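Local coordinates for putative lipoprotein (Parabacteroides distasonis ATCC 8503, PDB 3JX8) that is of unproven function but is a putative lipoprotein that may bind lipid or take part in cell adhesion, at residues F54-T59 against Y82-T87; K96-L101 against G107-S112; M120-N123 against N129-L132. One frame throughout, in Å; residues are numbered along the deposited sequence.

Interaction 1 of 3, residues F54-T59 against Y82-T87; sequences FDYLVT and YDLRPT
Y56 drives the edge of its ring into the face of Y82. The pair is T-shaped. The ring centroids of Y56 and Y82 are 4.8 Å apart, and the planes meet at 78°. Y56 CD2 is the leading atom. It sits over the middle of the Y82 ring, 3.8 Å from Y82 CZ and almost equally far from the other ring carbons. Y56 CE2 follows it and lies 3.8 Å from Y82 CE1. Both tyrosines carry the same first torsion. In each, CG lies opposite the carbonyl carbon and beside the backbone N (chi1 -62° in Y56, -65° in Y82). This brings each ring into the gap between the two segments, where the side chains cross at about a right angle.

L84 packs beside the pair, each methyl on a different partner. CD2 of L84 reaches CB of Y56 at 3.6 Å, near the root of that side chain. CD1 of L84 meets CD1 of L57 at 3.9 Å. No hydrogen bond crosses between the segments; ring stacking and apolar contacts make the join. The hydroxyl of Y82 is bonded elsewhere, to the backbone N of K74.

The backbone of K71 bonds to both Y56 and Y82, and the side chains of Y56 and Y82 both touch I7. L84 also leans on P70. Strand 57-62 is an outermost strand of its sheet and pairs antiparallel with 65-70. Strand 83-85 instead pairs in parallel with 6-8, so the contact joins this two-stranded sheet to the edge of the sheet that begins with 57-62.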
loop_
_atom_site.group_PDB
_atom_site.type_symbol
_atom_site.label_atom_id
_atom_site.label_comp_id
_atom_site.label_asym_id
_atom_site.label_seq_id
_atom_site.Cartn_x
_atom_site.Cartn_y
_atom_site.Cartn_z
ATOM N N PHE A 54 -20.041 -6.485 -27.274
ATOM C CA PHE A 54 -21.095 -5.715 -26.580
ATOM C C PHE A 54 -21.983 -6.590 -25.695
ATOM O O PHE A 54 -22.412 -6.164 -24.659
ATOM C CB PHE A 54 -22.021 -4.966 -27.564
ATOM C CG PHE A 54 -21.426 -3.698 -28.121
ATOM C CD1 PHE A 54 -21.289 -2.580 -27.327
ATOM C CD2 PHE A 54 -21.019 -3.619 -29.438
ATOM C CE1 PHE A 54 -20.746 -1.403 -27.826
ATOM C CE2 PHE A 54 -20.483 -2.431 -29.939
ATOM C CZ PHE A 54 -20.344 -1.334 -29.124
ATOM N N ASP A 55 -22.276 -7.799 -26.144
ATOM C CA ASP A 55 -23.058 -8.760 -25.373
ATOM C C ASP A 55 -22.413 -9.128 -24.045
ATOM O O ASP A 55 -23.109 -9.652 -23.173
ATOM C CB ASP A 55 -23.241 -10.068 -26.155
ATOM C CG ASP A 55 -24.138 -9.909 -27.384
ATOM O OD1 ASP A 55 -24.970 -8.970 -27.379
ATOM O OD2 ASP A 55 -23.984 -10.688 -28.370
ATOM N N TYR A 56 -21.110 -8.875 -23.904
ATOM C CA TYR A 56 -20.363 -9.211 -22.698
ATOM C C TYR A 56 -20.025 -8.009 -21.830
ATOM O O TYR A 56 -19.300 -8.148 -20.865
ATOM C CB TYR A 56 -19.078 -9.932 -23.093
ATOM C CG TYR A 56 -19.358 -11.224 -23.794
ATOM C CD1 TYR A 56 -19.518 -11.260 -25.173
ATOM C CD2 TYR A 56 -19.509 -12.421 -23.085
ATOM C CE1 TYR A 56 -19.801 -12.440 -25.840
ATOM C CE2 TYR A 56 -19.790 -13.601 -23.749
ATOM C CZ TYR A 56 -19.922 -13.588 -25.137
ATOM O OH TYR A 56 -20.195 -14.725 -25.838
ATOM N N LEU A 57 -20.547 -6.838 -22.174
ATOM C CA LEU A 57 -20.125 -5.581 -21.579
ATOM C C LEU A 57 -21.333 -4.883 -20.946
ATOM O O LEU A 57 -22.415 -4.904 -21.505
ATOM C CB LEU A 57 -19.538 -4.716 -22.705
ATOM C CG LEU A 57 -18.625 -3.538 -22.449
ATOM C CD1 LEU A 57 -17.344 -4.029 -21.754
ATOM C CD2 LEU A 57 -18.318 -2.784 -23.781
ATOM N N VAL A 58 -21.168 -4.305 -19.770
ATOM C CA VAL A 58 -22.173 -3.409 -19.187
ATOM C C VAL A 58 -21.751 -2.009 -19.558
ATOM O O VAL A 58 -20.568 -1.683 -19.436
ATOM C CB VAL A 58 -22.220 -3.533 -17.645
ATOM C CG1 VAL A 58 -23.122 -2.448 -17.037
ATOM C CG2 VAL A 58 -22.638 -4.968 -17.247
ATOM N N THR A 59 -22.689 -1.208 -20.071
ATOM C CA THR A 59 -22.435 0.189 -20.441
ATOM C C THR A 59 -23.684 0.998 -20.140
ATOM O O THR A 59 -24.606 1.026 -20.944
ATOM C CB THR A 59 -22.138 0.349 -21.933
ATOM O OG1 THR A 59 -23.254 -0.144 -22.681
ATOM C CG2 THR A 59 -20.893 -0.392 -22.362
ATOM N N TYR A 82 -15.895 -11.853 -17.505
ATOM C CA TYR A 82 -15.296 -12.259 -18.769
ATOM C C TYR A 82 -13.986 -11.535 -19.019
ATOM O O TYR A 82 -13.809 -10.386 -18.657
ATOM C CB TYR A 82 -16.217 -11.982 -19.954
ATOM C CG TYR A 82 -17.465 -12.786 -19.923
ATOM C CD1 TYR A 82 -17.474 -14.097 -20.372
ATOM C CD2 TYR A 82 -18.636 -12.256 -19.411
ATOM C CE1 TYR A 82 -18.619 -14.852 -20.326
ATOM C CE2 TYR A 82 -19.801 -13.004 -19.371
ATOM C CZ TYR A 82 -19.780 -14.301 -19.831
ATOM O OH TYR A 82 -20.920 -15.062 -19.802
ATOM N N ASP A 83 -13.090 -12.235 -19.681
ATOM C CA ASP A 83 -11.805 -11.729 -20.122
ATOM C C ASP A 83 -11.932 -11.390 -21.626
ATOM O O ASP A 83 -11.863 -12.261 -22.495
ATOM C CB ASP A 83 -10.799 -12.845 -19.883
ATOM C CG ASP A 83 -9.419 -12.537 -20.419
ATOM O OD1 ASP A 83 -9.103 -11.368 -20.765
ATOM O OD2 ASP A 83 -8.647 -13.516 -20.473
ATOM N N LEU A 84 -12.166 -10.123 -21.913
ATOM C CA LEU A 84 -12.462 -9.700 -23.267
ATOM C C LEU A 84 -11.144 -9.345 -23.960
ATOM O O LEU A 84 -10.294 -8.697 -23.375
ATOM C CB LEU A 84 -13.409 -8.508 -23.245
ATOM C CG LEU A 84 -14.709 -8.692 -22.437
ATOM C CD1 LEU A 84 -15.607 -7.480 -22.540
ATOM C CD2 LEU A 84 -15.458 -9.911 -22.841
ATOM N N ARG A 85 -10.977 -9.800 -25.199
ATOM C CA ARG A 85 -9.807 -9.449 -25.984
ATOM C C ARG A 85 -10.258 -8.719 -27.248
ATOM O O ARG A 85 -10.388 -9.345 -28.304
ATOM C CB ARG A 85 -9.005 -10.705 -26.356
ATOM C CG ARG A 85 -8.613 -11.580 -25.190
ATOM C CD ARG A 85 -7.731 -10.885 -24.216
ATOM N NE ARG A 85 -7.373 -11.797 -23.132
ATOM C CZ ARG A 85 -6.436 -12.757 -23.192
ATOM N NH1 ARG A 85 -5.703 -12.948 -24.275
ATOM N NH2 ARG A 85 -6.219 -13.536 -22.141
ATOM N N PRO A 86 -10.516 -7.408 -27.142
ATOM C CA PRO A 86 -10.923 -6.648 -28.314
ATOM C C PRO A 86 -9.779 -6.405 -29.274
ATOM O O PRO A 86 -8.630 -6.433 -28.868
ATOM C CB PRO A 86 -11.419 -5.317 -27.725
ATOM C CG PRO A 86 -10.812 -5.215 -26.426
ATOM C CD PRO A 86 -10.604 -6.596 -25.920
ATOM N N THR A 87 -10.104 -6.206 -30.551
ATOM C CA THR A 87 -9.132 -5.740 -31.527
ATOM C C THR A 87 -9.130 -4.206 -31.544
ATOM O O THR A 87 -8.148 -3.614 -31.935
ATOM C CB THR A 87 -9.379 -6.324 -32.928
ATOM O OG1 THR A 87 -10.640 -5.895 -33.429
ATOM C CG2 THR A 87 -9.352 -7.849 -32.883
#

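Interaction 2 of 3, residues K96-L101 against G107-S112; sequences KELKEL and GSFIIS
The backbones that carry L101 and F109, and L98 and I111, run in roughly opposite senses and stay well apart, with CA of L101 9.5 Å from CA of F109 and no hydrogen bond between the segments. Side chains bridge the gap. L101 and F109 come at each other from opposite directions. CD2 of L101 sits over the face of the F109 ring, 3.6 Å from the ring centroid and only 12° off the ring normal. This is a CH-pi contact close to the ring centre. The second methyl lies beside it, above the rim of the ring, with L101 CD1 3.6 Å from F109 CE2. CG of F109 is turned away from its own backbone N (chi1 -173°), which extends the ring toward L101.

Strands 100-104 and 108-111 belong to different walls of a beta-solenoid. That is consistent with the family's place among the pectate-lyase-like folds. These side chains point inward and fill the space between the walls.

L98 adds a looser contact from the loop ahead of strand 100-104. Its CD2 is 4.2 Å from F109 CZ, at the far end of the ring, and 4.4 Å from I111 CD1. All four touching residues are buried. F34 meets the F109 ring obliquely, while I26 touches L98, L101 and F109. Y36 from strand 33-38 packs on L98 and F109. On the side of strand 120-125, M120 takes contact from L98 and I122 from L101.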
loop_
_atom_site.group_PDB
_atom_site.type_symbol
_atom_site.label_atom_id
_atom_site.label_comp_id
_atom_site.label_asym_id
_atom_site.label_seq_id
_atom_site.Cartn_x
_atom_site.Cartn_y
_atom_site.Cartn_z
ATOM N N LYS A 96 -21.384 16.764 -16.877
ATOM C CA LYS A 96 -21.193 18.124 -16.389
ATOM C C LYS A 96 -19.976 18.197 -15.472
ATOM O O LYS A 96 -19.205 19.145 -15.551
ATOM C CB LYS A 96 -22.457 18.643 -15.705
ATOM C CG LYS A 96 -23.737 18.537 -16.604
ATOM C CD LYS A 96 -24.149 19.843 -17.270
ATOM C CE LYS A 96 -25.028 19.671 -18.567
ATOM N NZ LYS A 96 -26.015 18.529 -18.535
ATOM N N GLU A 97 -19.767 17.175 -14.646
ATOM C CA GLU A 97 -18.674 17.179 -13.671
ATOM C C GLU A 97 -18.244 15.750 -13.365
ATOM O O GLU A 97 -19.084 14.851 -13.357
ATOM C CB GLU A 97 -19.177 17.824 -12.390
ATOM C CG GLU A 97 -18.187 17.862 -11.238
ATOM C CD GLU A 97 -18.789 18.500 -9.982
ATOM O OE1 GLU A 97 -20.037 18.662 -9.950
ATOM O OE2 GLU A 97 -18.026 18.826 -9.038
ATOM N N LEU A 98 -16.957 15.553 -13.088
ATOM C CA LEU A 98 -16.456 14.250 -12.651
ATOM C C LEU A 98 -15.820 14.398 -11.283
ATOM O O LEU A 98 -14.711 14.917 -11.154
ATOM C CB LEU A 98 -15.440 13.701 -13.641
ATOM C CG LEU A 98 -14.809 12.340 -13.311
ATOM C CD1 LEU A 98 -15.885 11.212 -13.241
ATOM C CD2 LEU A 98 -13.747 12.066 -14.340
ATOM N N LYS A 99 -16.544 13.961 -10.268
ATOM C CA LYS A 99 -16.080 14.045 -8.905
ATOM C C LYS A 99 -15.224 12.857 -8.560
ATOM O O LYS A 99 -14.318 12.978 -7.764
ATOM C CB LYS A 99 -17.239 14.069 -7.922
ATOM C CG LYS A 99 -18.235 15.163 -8.147
ATOM C CD LYS A 99 -19.281 15.180 -7.035
ATOM C CE LYS A 99 -20.278 16.316 -7.239
ATOM N NZ LYS A 99 -21.125 16.469 -6.008
ATOM N N GLU A 100 -15.545 11.704 -9.136
ATOM C CA GLU A 100 -14.817 10.485 -8.820
ATOM C C GLU A 100 -14.734 9.491 -9.979
ATOM O O GLU A 100 -15.758 9.098 -10.571
ATOM C CB GLU A 100 -15.421 9.819 -7.599
ATOM C CG GLU A 100 -14.563 8.736 -7.081
ATOM C CD GLU A 100 -15.134 8.082 -5.864
ATOM O OE1 GLU A 100 -15.646 8.813 -5.005
ATOM O OE2 GLU A 100 -15.066 6.837 -5.755
ATOM N N LEU A 101 -13.499 9.101 -10.272
ATOM C CA LEU A 101 -13.149 8.103 -11.248
ATOM C C LEU A 101 -12.561 6.882 -10.515
ATOM O O LEU A 101 -11.586 6.989 -9.758
ATOM C CB LEU A 101 -12.091 8.650 -12.202
ATOM C CG LEU A 101 -11.542 7.623 -13.202
ATOM C CD1 LEU A 101 -12.675 7.120 -14.103
ATOM C CD2 LEU A 101 -10.382 8.204 -14.031
ATOM N N GLY A 107 -6.302 -0.239 -19.255
ATOM C CA GLY A 107 -6.721 0.797 -20.183
ATOM C C GLY A 107 -6.095 2.161 -19.954
ATOM O O GLY A 107 -5.216 2.350 -19.094
ATOM N N SER A 108 -6.550 3.121 -20.735
ATOM C CA SER A 108 -6.045 4.449 -20.660
ATOM C C SER A 108 -7.202 5.443 -20.576
ATOM O O SER A 108 -8.122 5.413 -21.369
ATOM C CB SER A 108 -5.154 4.680 -21.866
ATOM O OG SER A 108 -4.889 6.038 -22.022
ATOM N N PHE A 109 -7.193 6.283 -19.565
ATOM C CA PHE A 109 -8.247 7.241 -19.347
ATOM C C PHE A 109 -7.652 8.628 -19.474
ATOM O O PHE A 109 -6.760 8.964 -18.703
ATOM C CB PHE A 109 -8.838 7.035 -17.973
ATOM C CG PHE A 109 -10.032 7.870 -17.721
ATOM C CD1 PHE A 109 -9.896 9.219 -17.413
ATOM C CD2 PHE A 109 -11.305 7.318 -17.792
ATOM C CE1 PHE A 109 -11.013 10.005 -17.140
ATOM C CE2 PHE A 109 -12.434 8.105 -17.558
ATOM C CZ PHE A 109 -12.286 9.461 -17.243
ATOM N N ILE A 110 -8.143 9.428 -20.423
ATOM C CA ILE A 110 -7.529 10.722 -20.791
ATOM C C ILE A 110 -8.529 11.868 -20.812
ATOM O O ILE A 110 -9.578 11.746 -21.447
ATOM C CB ILE A 110 -6.878 10.627 -22.206
ATOM C CG1 ILE A 110 -5.835 9.486 -22.197
ATOM C CG2 ILE A 110 -6.220 11.945 -22.613
ATOM C CD1 ILE A 110 -5.107 9.268 -23.536
ATOM N N ILE A 111 -8.209 12.959 -20.113
ATOM C CA ILE A 111 -8.961 14.220 -20.154
ATOM C C ILE A 111 -8.039 15.231 -20.822
ATOM O O ILE A 111 -6.908 15.424 -20.352
ATOM C CB ILE A 111 -9.323 14.738 -18.749
ATOM C CG1 ILE A 111 -10.160 13.712 -18.013
ATOM C CG2 ILE A 111 -10.044 16.080 -18.839
ATOM C CD1 ILE A 111 -10.705 14.218 -16.695
ATOM N N SER A 112 -8.506 15.869 -21.905
ATOM C CA SER A 112 -7.630 16.727 -22.713
ATOM C C SER A 112 -7.898 18.217 -22.705
ATOM O O SER A 112 -7.011 18.976 -23.060
ATOM C CB SER A 112 -7.636 16.265 -24.170
ATOM O OG SER A 112 -6.897 15.071 -24.319
#

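Interaction 3 of 3, residues M120-N123 against N129-L132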
loop_
_atom_site.group_PDB
_atom_site.type_symbol
_atom_site.label_atom_id
_atom_site.label_comp_id
_atom_site.label_asym_id
_atom_site.label_seq_id
_atom_site.Cartn_x
_atom_site.Cartn_y
_atom_site.Cartn_z
HETATM N N MSE A 120 -11.973 16.656 -7.343
HETATM C CA MSE A 120 -11.816 15.526 -8.234
HETATM C C MSE A 120 -10.936 14.434 -7.586
HETATM O O MSE A 120 -9.770 14.678 -7.228
HETATM C CB MSE A 120 -11.246 15.959 -9.579
HETATM C CG MSE A 120 -11.169 14.781 -10.577
HETATM SE SE MSE A 120 -10.325 15.261 -12.238
HETATM C CE MSE A 120 -11.964 15.883 -13.135
ATOM N N GLU A 121 -11.503 13.234 -7.473
ATOM C CA GLU A 121 -10.789 12.063 -6.960
ATOM C C GLU A 121 -10.599 11.005 -8.042
ATOM O O GLU A 121 -11.577 10.504 -8.610
ATOM C CB GLU A 121 -11.584 11.456 -5.813
ATOM C CG GLU A 121 -10.905 10.286 -5.142
ATOM C CD GLU A 121 -11.702 9.762 -3.981
ATOM O OE1 GLU A 121 -12.144 10.573 -3.147
ATOM O OE2 GLU A 121 -11.906 8.550 -3.908
ATOM N N ILE A 122 -9.345 10.677 -8.326
ATOM C CA ILE A 122 -8.976 9.616 -9.271
ATOM C C ILE A 122 -8.441 8.398 -8.516
ATOM O O ILE A 122 -7.469 8.511 -7.745
ATOM C CB ILE A 122 -7.885 10.092 -10.220
ATOM C CG1 ILE A 122 -8.348 11.333 -10.959
ATOM C CG2 ILE A 122 -7.528 9.022 -11.241
ATOM C CD1 ILE A 122 -7.468 11.655 -12.085
ATOM N N ASN A 123 -9.086 7.247 -8.721
ATOM C CA ASN A 123 -8.676 5.976 -8.110
ATOM C C ASN A 123 -8.426 4.959 -9.225
ATOM O O ASN A 123 -9.337 4.620 -9.985
ATOM C CB ASN A 123 -9.741 5.440 -7.170
ATOM C CG ASN A 123 -10.080 6.404 -6.035
ATOM O OD1 ASN A 123 -9.214 6.816 -5.265
ATOM N ND2 ASN A 123 -11.356 6.728 -5.908
ATOM N N ASN A 129 -3.220 3.562 -17.321
ATOM C CA ASN A 129 -2.842 4.953 -17.126
ATOM C C ASN A 129 -4.013 5.926 -17.126
ATOM O O ASN A 129 -5.043 5.693 -17.783
ATOM C CB ASN A 129 -1.782 5.398 -18.127
ATOM C CG ASN A 129 -2.231 5.283 -19.549
ATOM O OD1 ASN A 129 -2.325 4.193 -20.059
ATOM N ND2 ASN A 129 -2.444 6.411 -20.223
ATOM N N VAL A 130 -3.891 6.957 -16.302
ATOM C CA VAL A 130 -4.759 8.113 -16.344
ATOM C C VAL A 130 -3.887 9.301 -16.656
ATOM O O VAL A 130 -2.829 9.484 -16.014
ATOM C CB VAL A 130 -5.459 8.315 -15.022
ATOM C CG1 VAL A 130 -6.368 9.541 -15.063
ATOM C CG2 VAL A 130 -6.203 7.031 -14.653
ATOM N N GLU A 131 -4.306 10.090 -17.650
ATOM C CA GLU A 131 -3.625 11.315 -18.032
ATOM C C GLU A 131 -4.551 12.502 -18.060
ATOM O O GLU A 131 -5.517 12.538 -18.841
ATOM C CB GLU A 131 -3.000 11.175 -19.409
ATOM C CG GLU A 131 -2.178 9.938 -19.558
ATOM C CD GLU A 131 -1.347 9.934 -20.837
ATOM O OE1 GLU A 131 -1.396 10.927 -21.622
ATOM O OE2 GLU A 131 -0.630 8.924 -21.035
ATOM N N LEU A 132 -4.273 13.469 -17.196
ATOM C CA LEU A 132 -4.949 14.751 -17.209
ATOM C C LEU A 132 -4.057 15.662 -18.028
ATOM O O LEU A 132 -3.117 16.267 -17.517
ATOM C CB LEU A 132 -5.173 15.271 -15.783
ATOM C CG LEU A 132 -5.863 14.275 -14.848
ATOM C CD1 LEU A 132 -6.166 14.902 -13.471
ATOM C CD2 LEU A 132 -7.101 13.731 -15.474
#
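I122 reaches its CD1 methyl across the core to V130 and L132, overlapping the ends of both. I122 CD1 is 3.8 Å from V130 CG1 and also 3.8 Å from L132 CD1. The approach is tip to tip in each pair. The branches of I122 divide the work. CG1 lies opposite the carbonyl carbon and beside the backbone N (chi1 -57°), and carries CD1 forward to both partners. The other branch, CG2, stays with V130 alone, at 4.0 Å from V130 CG1. L132 offers the whole of its fork, since its CD2 is also 4.0 Å from I122 CD1.

M120 is a selenomethionine and adds a lighter touch. Its SE lies 4.4 Å from L132 CD1. The first two torsions of M120 are extended, which takes the selenium well out from its strand toward L132.

N123, at the end of 120-123, bonds to E121 within the segment and also to N102 and N144, residues of the two neighbouring strands in its sheet.

Around the apolar cluster, I111 touches M120 and L132, L141 touches the same two residues, and I151 packs on I122. The core thus continues into the strands before and after.

The axes of the two short strands come no closer than 9.5 Å and lie at 155°, close to antiparallel. No hydrogen bond links them. Each pairs in parallel with other strands in its own wall. Successive parallel strands stacked in walls round an apolar core are the mark of a parallel beta-helix, consistent with the family's place in the pectate-lyase-like clan.

Interactions 2 and 3 are both core contacts, with centres about 6 Å apart. They hold the same two walls of the solenoid at neighbouring levels. Strand 100-104 is paired in parallel with 120-125, and 108-111 with 129-132. Probable backbone hydrogen bonds join them, such as L101 O to N123 N at 2.7 Å. An aromatic ring takes leucine methyls in interaction 2, whereas interaction 3 is aliphatic with one selenium. Interaction 1 is partly buried, about 21 Å from interaction 2 between centres, and does not touch either. It lies at one end of the sheet that the others share, and there a tyrosine pair and two leucines make the contact.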